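Local coordinates for hydrogenase expression/formation protein HypE (PDB 2Z1U) that binds ATP and magnesium as a hydrogenase maturation protein of the HypE family, probably serving the assembly of the hydrogenase metal centre, at residues 153-156 / 160-163; 319-322 / 328-331. One frame throughout, in Å; residues are numbered along the deposited sequence.

Contact 1: residues 153-156 / 160-163; sequences VDPA and DRAR
Arg161 NH1 donates a hydrogen bond to Ala156 O, 3.0 Å away, and this is the one hydrogen bond between 153-156 and 160-163. It is a bent bond, with an angle of 139° at the hydrogen. The donor stands above the plane of the carbonyl, so the nitrogen is not on a lone pair, and the oxygen in turn is tilted out of the guanidinium plane. The other half of the contact is made by Pro155, which follows a cis peptide bond and sets its ring over one face of the guanidinium: Pro155 CB lies above the centre of the group, 3.8 Å from Arg161 CZ, while Pro155 CG comes to 3.5 Å from Arg161 NH2. The two side chains cross at about a right angle. A bend at chi3 (60°) in the arginine chain turns its head group under the proline ring. NH1 also makes a weak hydrogen bond to Ile215 O, and the arginine side chain packs on His216, so its tip spans two loops. This is a local loop closure at the protein surface, in the irregular connection from strand 141-151 of the four-stranded sheet to strand 167-170 of the seven-stranded one, away from the nucleotide and magnesium sites.

Contact 2: residues 319-322 / 328-331; sequences VVME and HRLL
Met321, whose side chain shares one face of the hairpin with Arg329, has the most surface buried here, followed by Val319 and Leu331. Met321 and Arg329 form an antiparallel hydrogen-bonded pair: Met321 N donates to Arg329 O and Arg329 N to Met321 O, both at 2.9 Å. Their side chains run side by side in the same direction. With CG anti to the backbone N (chi1 -174°) and a bend at chi3, the methionine lays its CE methyl over one face of the guanidinium, 3.8 Å from Arg329 NH2. Arg329 NH1 forms a salt bridge with Asp264. The same methyl of Met321 meets Leu331 CD2 at 4.1 Å.

Where the second strand gives way to a loop, Leu331 N donates to Val319 O over 2.9 Å. The branches of these two residues touch through Val319 CG1 and Leu331 CD1, 4.0 Å apart, and a water accepts from Val319 N and donates to Leu331 O. On the face of the hairpin opposite Met321 and Arg329, His328 CD2 lies 3.9 Å from Val320 CG2.

Within this chain 328-330 is the outermost strand of the sheet, whereas strand 319-322 is flanked on its other side by strand 240-244, with backbone bonds from Val320 and Glu322, and Val319 and Leu331 pack on helix 225-237.

How the contacts relate
The two contacts follow one another along the chain, neither nested nor crossed. After strand 141-151, contact 1 closes a short loop within the connection to strand 167-170, joining its early part to residues 160-163. The chain then builds most of the seven-stranded sheet before contact 2 closes the hairpin 319-322/328-330 at that sheet's edge. Their centres are 25 Å apart and their nearest atoms about 10 Å, without touching. Helix 225-237 links them indirectly: the later segment of contact 1 meets it toward its C-terminal end, and contact 2 meets it nearer its N-terminal half.

Contact 1: residues 153-156 / 160-163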
loop_
_atom_site.group_PDB
_atom_site.type_symbol
_atom_site.label_atom_id
_atom_site.label_comp_id
_atom_site.label_asym_id
_atom_site.label_seq_id
_atom_site.Cartn_x
_atom_site.Cartn_y
_atom_site.Cartn_z
ATOM N N VAL A 153 8.793 -21.029 -8.723
ATOM C CA VAL A 153 8.523 -22.103 -9.690
ATOM C C VAL A 153 7.856 -21.606 -10.960
ATOM O O VAL A 153 7.155 -20.591 -10.947
ATOM C CB VAL A 153 7.622 -23.225 -9.099
ATOM C CG1 VAL A 153 8.409 -24.133 -8.178
ATOM C CG2 VAL A 153 6.385 -22.650 -8.400
ATOM N N ASP A 154 8.076 -22.345 -12.050
ATOM C CA ASP A 154 7.365 -22.121 -13.304
ATOM C C ASP A 154 6.935 -23.471 -13.888
ATOM O O ASP A 154 7.780 -24.337 -14.111
ATOM C CB ASP A 154 8.237 -21.343 -14.298
ATOM C CG ASP A 154 7.419 -20.665 -15.392
ATOM O OD1 ASP A 154 6.837 -21.369 -16.238
ATOM O OD2 ASP A 154 7.364 -19.419 -15.413
ATOM N N PRO A 155 5.615 -23.661 -14.113
ATOM C CA PRO A 155 4.545 -22.699 -13.811
ATOM C C PRO A 155 4.265 -22.549 -12.310
ATOM O O PRO A 155 4.442 -23.500 -11.540
ATOM C CB PRO A 155 3.329 -23.298 -14.529
ATOM C CG PRO A 155 3.610 -24.743 -14.613
ATOM C CD PRO A 155 5.091 -24.892 -14.731
ATOM N N ALA A 156 3.831 -21.358 -11.918
ATOM C CA ALA A 156 3.524 -21.031 -10.526
ATOM C C ALA A 156 2.028 -21.231 -10.250
ATOM O O ALA A 156 1.239 -21.325 -11.202
ATOM C CB ALA A 156 3.941 -19.599 -10.234
ATOM N N ASP A 160 -6.580 -20.023 -11.960
ATOM C CA ASP A 160 -7.073 -20.652 -13.189
ATOM C C ASP A 160 -6.440 -22.009 -13.531
ATOM O O ASP A 160 -6.660 -22.543 -14.623
ATOM C CB ASP A 160 -6.981 -19.671 -14.376
ATOM C CG ASP A 160 -5.551 -19.350 -14.791
ATOM O OD1 ASP A 160 -4.582 -19.737 -14.098
ATOM O OD2 ASP A 160 -5.395 -18.680 -15.829
ATOM N N ARG A 161 -5.686 -22.584 -12.592
ATOM C CA ARG A 161 -4.934 -23.820 -12.868
ATOM C C ARG A 161 -5.466 -25.111 -12.224
ATOM O O ARG A 161 -4.835 -26.178 -12.353
ATOM C CB ARG A 161 -3.445 -23.607 -12.526
ATOM C CG ARG A 161 -2.743 -22.583 -13.429
ATOM C CD ARG A 161 -1.206 -22.628 -13.303
ATOM N NE ARG A 161 -0.692 -23.943 -13.676
ATOM C CZ ARG A 161 0.147 -24.684 -12.951
ATOM N NH1 ARG A 161 0.631 -24.236 -11.796
ATOM N NH2 ARG A 161 0.509 -25.885 -13.402
ATOM N N ALA A 162 -6.619 -25.032 -11.553
ATOM C CA ALA A 162 -7.280 -26.231 -11.032
ATOM C C ALA A 162 -7.777 -27.060 -12.214
ATOM O O ALA A 162 -8.410 -26.529 -13.124
ATOM C CB ALA A 162 -8.437 -25.874 -10.117
ATOM N N ARG A 163 -7.459 -28.347 -12.210
ATOM C CA ARG A 163 -7.817 -29.220 -13.322
ATOM C C ARG A 163 -8.504 -30.502 -12.822
ATOM O O ARG A 163 -8.305 -30.895 -11.667
ATOM C CB ARG A 163 -6.571 -29.502 -14.187
ATOM C CG ARG A 163 -5.581 -30.529 -13.610
ATOM C CD ARG A 163 -4.793 -31.252 -14.726
ATOM N NE ARG A 163 -4.054 -32.439 -14.270
ATOM C CZ ARG A 163 -2.722 -32.551 -14.245
ATOM N NH1 ARG A 163 -1.956 -31.545 -14.648
ATOM N NH2 ARG A 163 -2.146 -33.678 -13.827
#

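Contact 2: residues 319-322 / 328-331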
loop_
_atom_site.group_PDB
_atom_site.type_symbol
_atom_site.label_atom_id
_atom_site.label_comp_id
_atom_site.label_asym_id
_atom_site.label_seq_id
_atom_site.Cartn_x
_atom_site.Cartn_y
_atom_site.Cartn_z
ATOM N N VAL A 319 -19.707 -24.823 -6.797
ATOM C CA VAL A 319 -19.087 -25.558 -5.707
ATOM C C VAL A 319 -20.161 -26.387 -5.013
ATOM O O VAL A 319 -21.076 -25.831 -4.405
ATOM C CB VAL A 319 -18.444 -24.608 -4.692
ATOM C CG1 VAL A 319 -17.845 -25.402 -3.528
ATOM C CG2 VAL A 319 -17.356 -23.752 -5.367
ATOM N N VAL A 320 -20.038 -27.707 -5.108
ATOM C CA VAL A 320 -21.008 -28.592 -4.485
ATOM C C VAL A 320 -20.471 -29.444 -3.340
ATOM O O VAL A 320 -19.471 -30.170 -3.473
ATOM C CB VAL A 320 -21.874 -29.385 -5.528
ATOM C CG1 VAL A 320 -21.261 -29.371 -6.933
ATOM C CG2 VAL A 320 -22.242 -30.802 -5.054
ATOM N N MET A 321 -21.143 -29.319 -2.201
ATOM C CA MET A 321 -20.731 -30.001 -0.989
ATOM C C MET A 321 -21.620 -31.199 -0.775
ATOM O O MET A 321 -22.865 -31.061 -0.716
ATOM C CB MET A 321 -20.816 -29.053 0.217
ATOM C CG MET A 321 -20.270 -29.651 1.519
ATOM S SD MET A 321 -20.033 -28.428 2.828
ATOM C CE MET A 321 -21.718 -28.044 3.300
ATOM N N GLU A 322 -21.003 -32.377 -0.689
ATOM C CA GLU A 322 -21.732 -33.540 -0.198
ATOM C C GLU A 322 -21.897 -33.356 1.309
ATOM O O GLU A 322 -20.926 -33.242 2.057
ATOM C CB GLU A 322 -21.026 -34.860 -0.502
ATOM C CG GLU A 322 -21.791 -36.031 0.072
ATOM C CD GLU A 322 -21.141 -37.368 -0.180
ATOM O OE1 GLU A 322 -20.292 -37.448 -1.092
ATOM O OE2 GLU A 322 -21.476 -38.335 0.541
ATOM N N HIS A 328 -26.839 -33.064 -0.766
ATOM C CA HIS A 328 -25.955 -32.020 -1.293
ATOM C C HIS A 328 -26.415 -30.601 -0.993
ATOM O O HIS A 328 -27.614 -30.333 -0.838
ATOM C CB HIS A 328 -25.780 -32.169 -2.804
ATOM C CG HIS A 328 -25.224 -33.490 -3.211
ATOM N ND1 HIS A 328 -26.028 -34.567 -3.502
ATOM C CD2 HIS A 328 -23.948 -33.924 -3.339
ATOM C CE1 HIS A 328 -25.274 -35.607 -3.806
ATOM N NE2 HIS A 328 -24.010 -35.244 -3.719
ATOM N N ARG A 329 -25.441 -29.703 -0.956
ATOM C CA ARG A 329 -25.646 -28.280 -0.758
ATOM C C ARG A 329 -24.756 -27.529 -1.733
ATOM O O ARG A 329 -23.532 -27.745 -1.789
ATOM C CB ARG A 329 -25.353 -27.875 0.699
ATOM C CG ARG A 329 -24.740 -26.495 0.867
ATOM C CD ARG A 329 -25.472 -25.640 1.881
ATOM N NE ARG A 329 -24.937 -25.858 3.209
ATOM C CZ ARG A 329 -24.223 -24.980 3.918
ATOM N NH1 ARG A 329 -23.966 -23.749 3.470
ATOM N NH2 ARG A 329 -23.792 -25.358 5.115
ATOM N N LEU A 330 -25.372 -26.639 -2.502
ATOM C CA LEU A 330 -24.625 -25.725 -3.361
ATOM C C LEU A 330 -24.062 -24.607 -2.490
ATOM O O LEU A 330 -24.813 -23.940 -1.781
ATOM C CB LEU A 330 -25.548 -25.180 -4.467
ATOM C CG LEU A 330 -24.946 -24.260 -5.529
ATOM C CD1 LEU A 330 -23.843 -24.938 -6.342
ATOM C CD2 LEU A 330 -26.048 -23.707 -6.442
ATOM N N LEU A 331 -22.740 -24.427 -2.517
ATOM C CA LEU A 331 -22.099 -23.324 -1.806
ATOM C C LEU A 331 -21.903 -22.144 -2.753
ATOM O O LEU A 331 -20.882 -22.062 -3.431
ATOM C CB LEU A 331 -20.730 -23.747 -1.222
ATOM C CG LEU A 331 -20.629 -24.908 -0.220
ATOM C CD1 LEU A 331 -19.157 -25.089 0.278
ATOM C CD2 LEU A 331 -21.571 -24.700 0.949
HETATM O O HOH W 1 -21.278 -22.547 -6.378
#